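Local coordinates for protein glucokinase (Streptomyces griseus, PDB 3VGL) that binds D-glucose and an ATP analogue as a ROK-family glucokinase and probably catalyses transfer of phosphate from ATP to glucose, giving glucose 6-phosphate, at residues K71-V75 / E86-D90; E103-N107 / K143-G147; A106-A110 / I126-L130. The contacts are given in a common frame with arbitrary orientation. Residues are numbered along the deposited sequence.

Contact 1 (K71-V75 / E86-D90); sequences KRATV and EPLKD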
loop_
_atom_site.group_PDB
_atom_site.type_symbol
_atom_site.label_atom_id
_atom_site.label_comp_id
_atom_site.label_asym_id
_atom_site.label_seq_id
_atom_site.Cartn_x
_atom_site.Cartn_y
_atom_site.Cartn_z
ATOM N N LYS A 71 9.209 -34.780 -5.240
ATOM C CA LYS A 71 9.589 -35.948 -6.043
ATOM C C LYS A 71 10.018 -35.581 -7.472
ATOM O O LYS A 71 10.408 -36.454 -8.251
ATOM C CB LYS A 71 8.452 -36.975 -6.081
ATOM C CG LYS A 71 8.067 -37.521 -4.708
ATOM C CD LYS A 71 7.516 -38.938 -4.778
ATOM C CE LYS A 71 8.632 -39.979 -4.602
ATOM N NZ LYS A 71 8.144 -41.384 -4.648
ATOM N N ARG A 72 9.943 -34.296 -7.821
ATOM C CA ARG A 72 10.415 -33.823 -9.132
ATOM C C ARG A 72 9.725 -34.547 -10.296
ATOM O O ARG A 72 10.376 -35.017 -11.246
ATOM C CB ARG A 72 11.951 -33.887 -9.226
ATOM C CG ARG A 72 12.655 -32.979 -8.202
ATOM C CD ARG A 72 14.082 -33.421 -7.958
ATOM N NE ARG A 72 14.409 -33.400 -6.535
ATOM C CZ ARG A 72 15.590 -33.762 -6.038
ATOM N NH1 ARG A 72 16.564 -34.158 -6.849
ATOM N NH2 ARG A 72 15.799 -33.721 -4.725
ATOM N N ALA A 73 8.401 -34.639 -10.206
ATOM C CA ALA A 73 7.615 -35.407 -11.171
ATOM C C ALA A 73 6.298 -34.762 -11.599
ATOM O O ALA A 73 5.759 -35.076 -12.666
ATOM C CB ALA A 73 7.348 -36.809 -10.622
ATOM N N THR A 74 5.784 -33.866 -10.763
ATOM C CA THR A 74 4.441 -33.348 -10.921
ATOM C C THR A 74 4.429 -31.838 -10.753
ATOM O O THR A 74 5.050 -31.309 -9.834
ATOM C CB THR A 74 3.530 -33.968 -9.855
ATOM O OG1 THR A 74 3.470 -35.382 -10.082
ATOM C CG2 THR A 74 2.121 -33.398 -9.891
ATOM N N VAL A 75 3.738 -31.160 -11.663
ATOM C CA VAL A 75 3.466 -29.725 -11.489
ATOM C C VAL A 75 2.191 -29.584 -10.646
ATOM O O VAL A 75 1.093 -29.802 -11.146
ATOM C CB VAL A 75 3.351 -28.976 -12.847
ATOM C CG1 VAL A 75 3.203 -27.452 -12.592
ATOM C CG2 VAL A 75 4.602 -29.225 -13.738
ATOM N N GLU A 86 -0.390 -31.916 -12.255
ATOM C CA GLU A 86 -0.075 -32.498 -13.557
ATOM C C GLU A 86 1.116 -33.483 -13.499
ATOM O O GLU A 86 2.251 -33.072 -13.243
ATOM C CB GLU A 86 0.204 -31.370 -14.568
ATOM C CG GLU A 86 0.698 -31.823 -15.961
ATOM C CD GLU A 86 -0.425 -32.362 -16.852
ATOM O OE1 GLU A 86 -0.147 -32.728 -18.014
ATOM O OE2 GLU A 86 -1.586 -32.404 -16.386
ATOM N N PRO A 87 0.868 -34.789 -13.762
ATOM C CA PRO A 87 1.941 -35.786 -13.748
ATOM C C PRO A 87 2.800 -35.729 -15.015
ATOM O O PRO A 87 2.784 -36.627 -15.874
ATOM C CB PRO A 87 1.178 -37.115 -13.629
ATOM C CG PRO A 87 -0.098 -36.863 -14.305
ATOM C CD PRO A 87 -0.443 -35.401 -14.058
ATOM N N LEU A 88 3.595 -34.677 -15.098
ATOM C CA LEU A 88 4.342 -34.395 -16.296
ATOM C C LEU A 88 5.420 -35.437 -16.584
ATOM O O LEU A 88 5.590 -35.845 -17.730
ATOM C CB LEU A 88 4.936 -32.984 -16.183
ATOM C CG LEU A 88 5.322 -32.311 -17.493
ATOM C CD1 LEU A 88 4.146 -32.181 -18.476
ATOM C CD2 LEU A 88 5.867 -30.935 -17.168
ATOM N N LYS A 89 6.143 -35.859 -15.548
ATOM C CA LYS A 89 7.167 -36.893 -15.707
ATOM C C LYS A 89 6.585 -38.145 -16.360
ATOM O O LYS A 89 7.117 -38.636 -17.352
ATOM C CB LYS A 89 7.784 -37.263 -14.360
ATOM C CG LYS A 89 8.687 -38.510 -14.414
ATOM C CD LYS A 89 9.344 -38.752 -13.075
ATOM C CE LYS A 89 10.121 -40.058 -13.081
ATOM N NZ LYS A 89 11.094 -40.074 -11.965
ATOM N N ASP A 90 5.480 -38.628 -15.803
ATOM C CA ASP A 90 4.873 -39.874 -16.283
ATOM C C ASP A 90 4.406 -39.753 -17.725
ATOM O O ASP A 90 4.651 -40.645 -18.536
ATOM C CB ASP A 90 3.707 -40.288 -15.389
ATOM C CG ASP A 90 4.155 -40.745 -14.011
ATOM O OD1 ASP A 90 5.368 -40.981 -13.807
ATOM O OD2 ASP A 90 3.286 -40.877 -13.125
HETATM O O HOH W 1 10.124 -39.125 -9.092
HETATM O O HOH W 2 12.063 -37.173 -11.119
HETATM O O HOH W 3 4.595 -37.537 -13.166
#
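Three backbone hydrogen bonds join the segments. Val-75 and Glu-86 form an antiparallel hydrogen-bonded pair with CA atoms 5.0 Å apart: Val-75 N gives to Glu-86 O at 2.9 Å, and Glu-86 N to Val-75 O at 2.8 Å. Beyond this pair the chain of 86-90 turns away into a helix, and Lys-89 N donates to Ala-73 O at 3.0 Å with a nearly straight N-H...O angle of 167°. Glu-86 O is shared further: Leu-88 N reaches it at 2.8 Å across an inverse gamma turn centred on Pro-87, and Thr-74 CA makes a CA-H...O contact with it at 3.2 Å.

Three waters extend the polar network. Water 3 joins Ala-73 O (2.8 Å) to Asp-90 N (3.0 Å), while waters 1 and 2 link Lys-89 NZ, at 3.2 Å each, to Lys-71 O and Arg-72 O.

The apolar part is small. Val-75 CG2 meets Leu-88 CD2 at 4.0 Å, both side chains also resting on Trp-83, and Ala-73 CB lies 3.7 Å from Lys-89 CD; the Lys-89 chain runs on past the methyl to put NZ at waters 1 and 2.

Pro-87 takes the N-cap position of helix 88-96, so the geometry is that of a helix start fastened to the end of a beta-hairpin loop, 67-68/75-77, whose Val-75 side chain is about 7 Å from the bound glucose between nearest atoms.

Contact 2 (E103-N107 / K143-G147); sequences ENDAN and KLRRG. With NA (sodium ion), chain C; BGC (beta-D-glucopyranose), chain D.
This is a salt-bridge contact between the strand-to-helix junction 103-107 and segment 143-147, which opens with strand 143-144, outermost of its sheet within this chain; it lies beside the glucose and sodium sites of the actin-like ATPase (ROK) fold. Glu-103, the last residue but one of strand 100-104, is extended (phi/psi -123/157); Asn-104, which ends the strand at -62/143, is the N-cap of helix 105-116. Leu-144 belongs to the weakly bonded strand; Arg-146 (-101/-9) then bends the chain into Gly-147 at positive phi. The nearest CA pair, Asn-107 and Leu-144, is 7.3 Å apart, so no backbone pairing is formed and side chains, with Asn-107 O, make the contact.

Arg-146 (chi1 to chi3 m, t, t; chi4 84°) presents one edge of its guanidinium to Glu-103 (chi1 and chi2 m): NE to OE1 is 2.8 Å at 175°, and NH2 to OE2 is 3.0 Å, a bidentate bridge. Leu-144 (t, p) sets CD1 3.6 Å from Asn-107 O, and Leu-309 of helix 301-311 touches Glu-103, Leu-144 and Arg-146.

The junction also builds the ligand sites. Asn-104 OD1 caps Asn-107 N at 2.9 Å and binds sodium at 2.4 Å; Asn-107 OD1 (2.5 Å), waters 5 and 6, and Gly-136 O complete the ion's shell. Asn-104 ND2 donates to glucose O4 at 3.2 Å. Asp-105 accepts from O4 on OD1 at 2.6 Å and from O6, the phosphorylation position, on OD2 at 2.7 Å. Water 4 donates to Arg-145 O at 2.8 Å and, weakly, to Asn-107 OD1 at 2.9 Å.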
loop_
_atom_site.group_PDB
_atom_site.type_symbol
_atom_site.label_atom_id
_atom_site.label_comp_id
_atom_site.label_asym_id
_atom_site.label_seq_id
_atom_site.Cartn_x
_atom_site.Cartn_y
_atom_site.Cartn_z
ATOM N N GLU A 103 11.755 -30.326 -12.985
ATOM C CA GLU A 103 12.182 -29.353 -11.974
ATOM C C GLU A 103 11.422 -28.060 -12.246
ATOM O O GLU A 103 10.988 -27.806 -13.357
ATOM C CB GLU A 103 13.699 -29.094 -12.078
ATOM C CG GLU A 103 14.572 -30.325 -11.802
ATOM C CD GLU A 103 14.974 -30.513 -10.341
ATOM O OE1 GLU A 103 14.458 -29.803 -9.447
ATOM O OE2 GLU A 103 15.824 -31.401 -10.092
ATOM N N ASN A 104 11.276 -27.208 -11.242
ATOM C CA ASN A 104 10.779 -25.862 -11.522
ATOM C C ASN A 104 11.762 -25.133 -12.440
ATOM O O ASN A 104 12.984 -25.285 -12.308
ATOM C CB ASN A 104 10.558 -25.119 -10.202
ATOM C CG ASN A 104 10.362 -23.638 -10.406
ATOM O OD1 ASN A 104 11.331 -22.869 -10.333
ATOM N ND2 ASN A 104 9.127 -23.221 -10.675
ATOM N N ASP A 105 11.227 -24.334 -13.361
ATOM C CA ASP A 105 12.056 -23.662 -14.371
ATOM C C ASP A 105 13.107 -22.737 -13.810
ATOM O O ASP A 105 14.204 -22.671 -14.342
ATOM C CB ASP A 105 11.194 -22.915 -15.412
ATOM C CG ASP A 105 10.356 -21.788 -14.816
ATOM O OD1 ASP A 105 9.968 -21.876 -13.646
ATOM O OD2 ASP A 105 10.060 -20.815 -15.538
ATOM N N ALA A 106 12.761 -21.978 -12.777
ATOM C CA ALA A 106 13.721 -21.048 -12.239
ATOM C C ALA A 106 14.701 -21.744 -11.282
ATOM O O ALA A 106 15.837 -21.321 -11.143
ATOM C CB ALA A 106 12.991 -19.879 -11.579
ATOM N N ASN A 107 14.263 -22.840 -10.656
ATOM C CA ASN A 107 15.192 -23.710 -9.929
ATOM C C ASN A 107 16.255 -24.201 -10.911
ATOM O O ASN A 107 17.445 -24.133 -10.644
ATOM C CB ASN A 107 14.471 -24.914 -9.323
ATOM C CG ASN A 107 13.639 -24.567 -8.107
ATOM O OD1 ASN A 107 13.512 -23.387 -7.702
ATOM N ND2 ASN A 107 13.051 -25.588 -7.516
ATOM N N LYS A 143 24.215 -26.230 -3.010
ATOM C CA LYS A 143 23.133 -27.160 -3.325
ATOM C C LYS A 143 21.853 -26.413 -3.649
ATOM O O LYS A 143 21.518 -25.440 -2.980
ATOM C CB LYS A 143 22.839 -28.065 -2.138
ATOM C CG LYS A 143 23.934 -29.090 -1.821
ATOM C CD LYS A 143 23.316 -30.365 -1.294
ATOM C CE LYS A 143 23.251 -30.392 0.209
ATOM N NZ LYS A 143 23.322 -31.798 0.707
ATOM N N LEU A 144 21.134 -26.899 -4.657
ATOM C CA LEU A 144 19.791 -26.390 -4.956
ATOM C C LEU A 144 18.832 -26.752 -3.823
ATOM O O LEU A 144 18.804 -27.902 -3.358
ATOM C CB LEU A 144 19.322 -26.979 -6.297
ATOM C CG LEU A 144 17.990 -26.494 -6.868
ATOM C CD1 LEU A 144 17.998 -24.987 -7.178
ATOM C CD2 LEU A 144 17.646 -27.316 -8.124
ATOM N N ARG A 145 18.059 -25.764 -3.353
ATOM C CA ARG A 145 17.134 -25.991 -2.253
ATOM C C ARG A 145 15.683 -25.847 -2.694
ATOM O O ARG A 145 15.221 -24.751 -3.016
ATOM C CB ARG A 145 17.408 -25.030 -1.093
ATOM C CG ARG A 145 18.858 -24.997 -0.623
ATOM C CD ARG A 145 19.296 -26.326 -0.014
ATOM N NE ARG A 145 20.705 -26.270 0.349
ATOM C CZ ARG A 145 21.315 -27.166 1.123
ATOM N NH1 ARG A 145 20.638 -28.174 1.653
ATOM N NH2 ARG A 145 22.607 -27.034 1.388
ATOM N N ARG A 146 14.969 -26.964 -2.667
ATOM C CA ARG A 146 13.589 -27.027 -3.136
ATOM C C ARG A 146 12.570 -26.988 -1.995
ATOM O O ARG A 146 11.369 -26.879 -2.238
ATOM C CB ARG A 146 13.386 -28.288 -4.010
ATOM C CG ARG A 146 14.323 -28.373 -5.212
ATOM C CD ARG A 146 14.220 -29.760 -5.799
ATOM N NE ARG A 146 15.244 -30.066 -6.798
ATOM C CZ ARG A 146 16.472 -30.502 -6.526
ATOM N NH1 ARG A 146 16.878 -30.662 -5.262
ATOM N NH2 ARG A 146 17.296 -30.780 -7.528
ATOM N N GLY A 147 13.048 -27.085 -0.753
ATOM C CA GLY A 147 12.198 -27.088 0.431
ATOM C C GLY A 147 11.552 -28.431 0.733
ATOM O O GLY A 147 11.742 -29.403 -0.012
HETATM NA NA NA C . 11.663 -21.784 -8.271
HETATM C C2 BGC D . 5.467 -19.527 -11.290
HETATM C C3 BGC D . 6.857 -20.100 -11.024
HETATM C C4 BGC D . 7.777 -19.925 -12.233
HETATM C C5 BGC D . 7.733 -18.463 -12.646
HETATM C C6 BGC D . 8.600 -18.186 -13.878
HETATM C C1 BGC D . 5.618 -18.076 -11.736
HETATM O O1 BGC D . 4.379 -17.528 -12.091
HETATM O O2 BGC D . 4.750 -19.537 -10.040
HETATM O O3 BGC D . 6.775 -21.452 -10.695
HETATM O O4 BGC D . 9.103 -20.257 -11.863
HETATM O O5 BGC D . 6.406 -18.044 -12.924
HETATM O O6 BGC D . 8.169 -18.959 -14.986
HETATM O O HOH W 4 15.268 -23.246 -5.394
HETATM O O HOH W 5 9.745 -22.981 -7.322
HETATM O O HOH W 6 10.064 -20.202 -9.170
#

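Contact 3 (A106-A110 / I126-L130); sequences ANAAA and ICITL. With NA (sodium ion), chain C.
One turn of helix, 106-110, lies across a regular beta strand, 126-130; their axes approach to 8.0 Å, and the N-to-C directions diverge by 127°. The helix backbone stays near phi/psi -60/-45 from Asn-107 onward, with Ala-110 N bonded to Ala-106 O at 2.9 Å; the strand residues lie near -115/135. Nearest CA pairs are Ala-110 with Cys-127 at 5.3 Å and Ala-106 with Thr-129 at 6.3 Å, so the helix crosses the strand obliquely, with the order of residues reversed. This is alpha/beta layer packing in the actin-like ATPase fold: helix 105-116, entered from strand 100-104, outermost within the chain in one five-stranded sheet, covers strand 125-130 at the middle of the other.

The close approach rests on small side chains. Ala-106 and Ala-109 direct CB toward the strand and Ala-110 sideways, while Cys-127 (chi1 t) and Thr-129 (chi1 p) face the helix. Ala-110 CB packs on Cys-127 CB at 3.7 Å; Ala-109 CB faces both Cys-127 SG at 4.3 Å and Thr-129 CG2 at 3.9 Å. All five residues are buried. Ile-126 and Ile-128 have CB directed away from this helix, and their side chains touch helix 227-251.

Ligands border the helix start: Ala-106 touches the bound glucose, and Asn-107, with CB turned from the strand, binds sodium through OD1 at 2.5 Å. The Thr-129 side chain is about 7 Å from the bound ATP analogue between nearest atoms. Its OG1 receives a weak hydrogen bond from Gly-135 N and lies 3.7 Å from Ala-106 CB.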
loop_
_atom_site.group_PDB
_atom_site.type_symbol
_atom_site.label_atom_id
_atom_site.label_comp_id
_atom_site.label_asym_id
_atom_site.label_seq_id
_atom_site.Cartn_x
_atom_site.Cartn_y
_atom_site.Cartn_z
ATOM N N ALA A 106 12.761 -21.978 -12.777
ATOM C CA ALA A 106 13.721 -21.048 -12.239
ATOM C C ALA A 106 14.701 -21.744 -11.282
ATOM O O ALA A 106 15.837 -21.321 -11.143
ATOM C CB ALA A 106 12.991 -19.879 -11.579
ATOM N N ASN A 107 14.263 -22.840 -10.656
ATOM C CA ASN A 107 15.192 -23.710 -9.929
ATOM C C ASN A 107 16.255 -24.201 -10.911
ATOM O O ASN A 107 17.445 -24.133 -10.644
ATOM C CB ASN A 107 14.471 -24.914 -9.323
ATOM C CG ASN A 107 13.639 -24.567 -8.107
ATOM O OD1 ASN A 107 13.512 -23.387 -7.702
ATOM N ND2 ASN A 107 13.051 -25.588 -7.516
ATOM N N ALA A 108 15.801 -24.607 -12.095
ATOM C CA ALA A 108 16.716 -25.119 -13.127
ATOM C C ALA A 108 17.656 -24.007 -13.624
ATOM O O ALA A 108 18.871 -24.222 -13.769
ATOM C CB ALA A 108 15.927 -25.747 -14.264
ATOM N N ALA A 109 17.121 -22.802 -13.828
ATOM C CA ALA A 109 17.959 -21.661 -14.227
ATOM C C ALA A 109 19.050 -21.372 -13.181
ATOM O O ALA A 109 20.203 -21.122 -13.544
ATOM C CB ALA A 109 17.092 -20.409 -14.466
ATOM N N ALA A 110 18.678 -21.382 -11.895
ATOM C CA ALA A 110 19.645 -21.180 -10.813
ATOM C C ALA A 110 20.775 -22.209 -10.899
ATOM O O ALA A 110 21.972 -21.863 -10.828
ATOM C CB ALA A 110 18.955 -21.263 -9.457
ATOM N N ILE A 126 21.331 -16.469 -5.193
ATOM C CA ILE A 126 19.890 -16.438 -5.420
ATOM C C ILE A 126 19.620 -15.969 -6.843
ATOM O O ILE A 126 20.148 -14.944 -7.262
ATOM C CB ILE A 126 19.203 -15.485 -4.401
ATOM C CG1 ILE A 126 19.387 -15.974 -2.947
ATOM C CG2 ILE A 126 17.711 -15.313 -4.719
ATOM C CD1 ILE A 126 18.719 -17.341 -2.612
ATOM N N CYS A 127 18.773 -16.713 -7.543
ATOM C CA CYS A 127 18.351 -16.383 -8.903
ATOM C C CYS A 127 16.904 -15.911 -8.926
ATOM O O CYS A 127 16.034 -16.450 -8.209
ATOM C CB CYS A 127 18.479 -17.612 -9.790
ATOM S SG CYS A 127 17.964 -17.396 -11.505
ATOM N N ILE A 128 16.651 -14.866 -9.721
ATOM C CA ILE A 128 15.283 -14.502 -10.101
ATOM C C ILE A 128 15.211 -14.519 -11.605
ATOM O O ILE A 128 16.178 -14.148 -12.281
ATOM C CB ILE A 128 14.796 -13.123 -9.568
ATOM C CG1 ILE A 128 15.533 -11.939 -10.210
ATOM C CG2 ILE A 128 14.919 -13.072 -8.056
ATOM C CD1 ILE A 128 14.811 -10.579 -9.965
ATOM N N THR A 129 14.091 -14.988 -12.138
ATOM C CA THR A 129 13.898 -14.917 -13.584
ATOM C C THR A 129 12.732 -13.986 -13.871
ATOM O O THR A 129 11.706 -14.020 -13.171
ATOM C CB THR A 129 13.674 -16.287 -14.235
ATOM O OG1 THR A 129 12.494 -16.902 -13.700
ATOM C CG2 THR A 129 14.903 -17.211 -14.010
ATOM N N LEU A 130 12.912 -13.133 -14.875
ATOM C CA LEU A 130 11.887 -12.172 -15.281
ATOM C C LEU A 130 11.391 -12.550 -16.659
ATOM O O LEU A 130 12.124 -12.451 -17.633
ATOM C CB LEU A 130 12.497 -10.760 -15.315
ATOM C CG LEU A 130 13.041 -10.221 -13.992
ATOM C CD1 LEU A 130 13.728 -8.885 -14.221
ATOM C CD2 LEU A 130 11.903 -10.085 -12.952
HETATM NA NA NA C . 11.663 -21.784 -8.271
HETATM O O HOH W 5 9.745 -22.981 -7.322
HETATM O O HOH W 6 10.064 -20.202 -9.170
#

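The contacts step inward, their centres about 20, 12 and 6 Å from the centre of the chain; the first two are partly buried, and only in contact 3 are all touching residues buried. The chemistry changes along the way, from backbone hydrogen bonds and bridging waters in contact 1, through a salt bridge and ion ligands in contact 2, to small apolar side chains in contact 3. Contacts 2 and 3 share Ala-106 and Asn-107 of helix 105-116, which meets two strands of one sheet, 143-144, outermost within the chain, and 125-130 further in. Contact 1 touches contact 2 through Arg-72, whose NH2 is 3.3 Å from Arg-146 NH1, like charges brought close beside Glu-103.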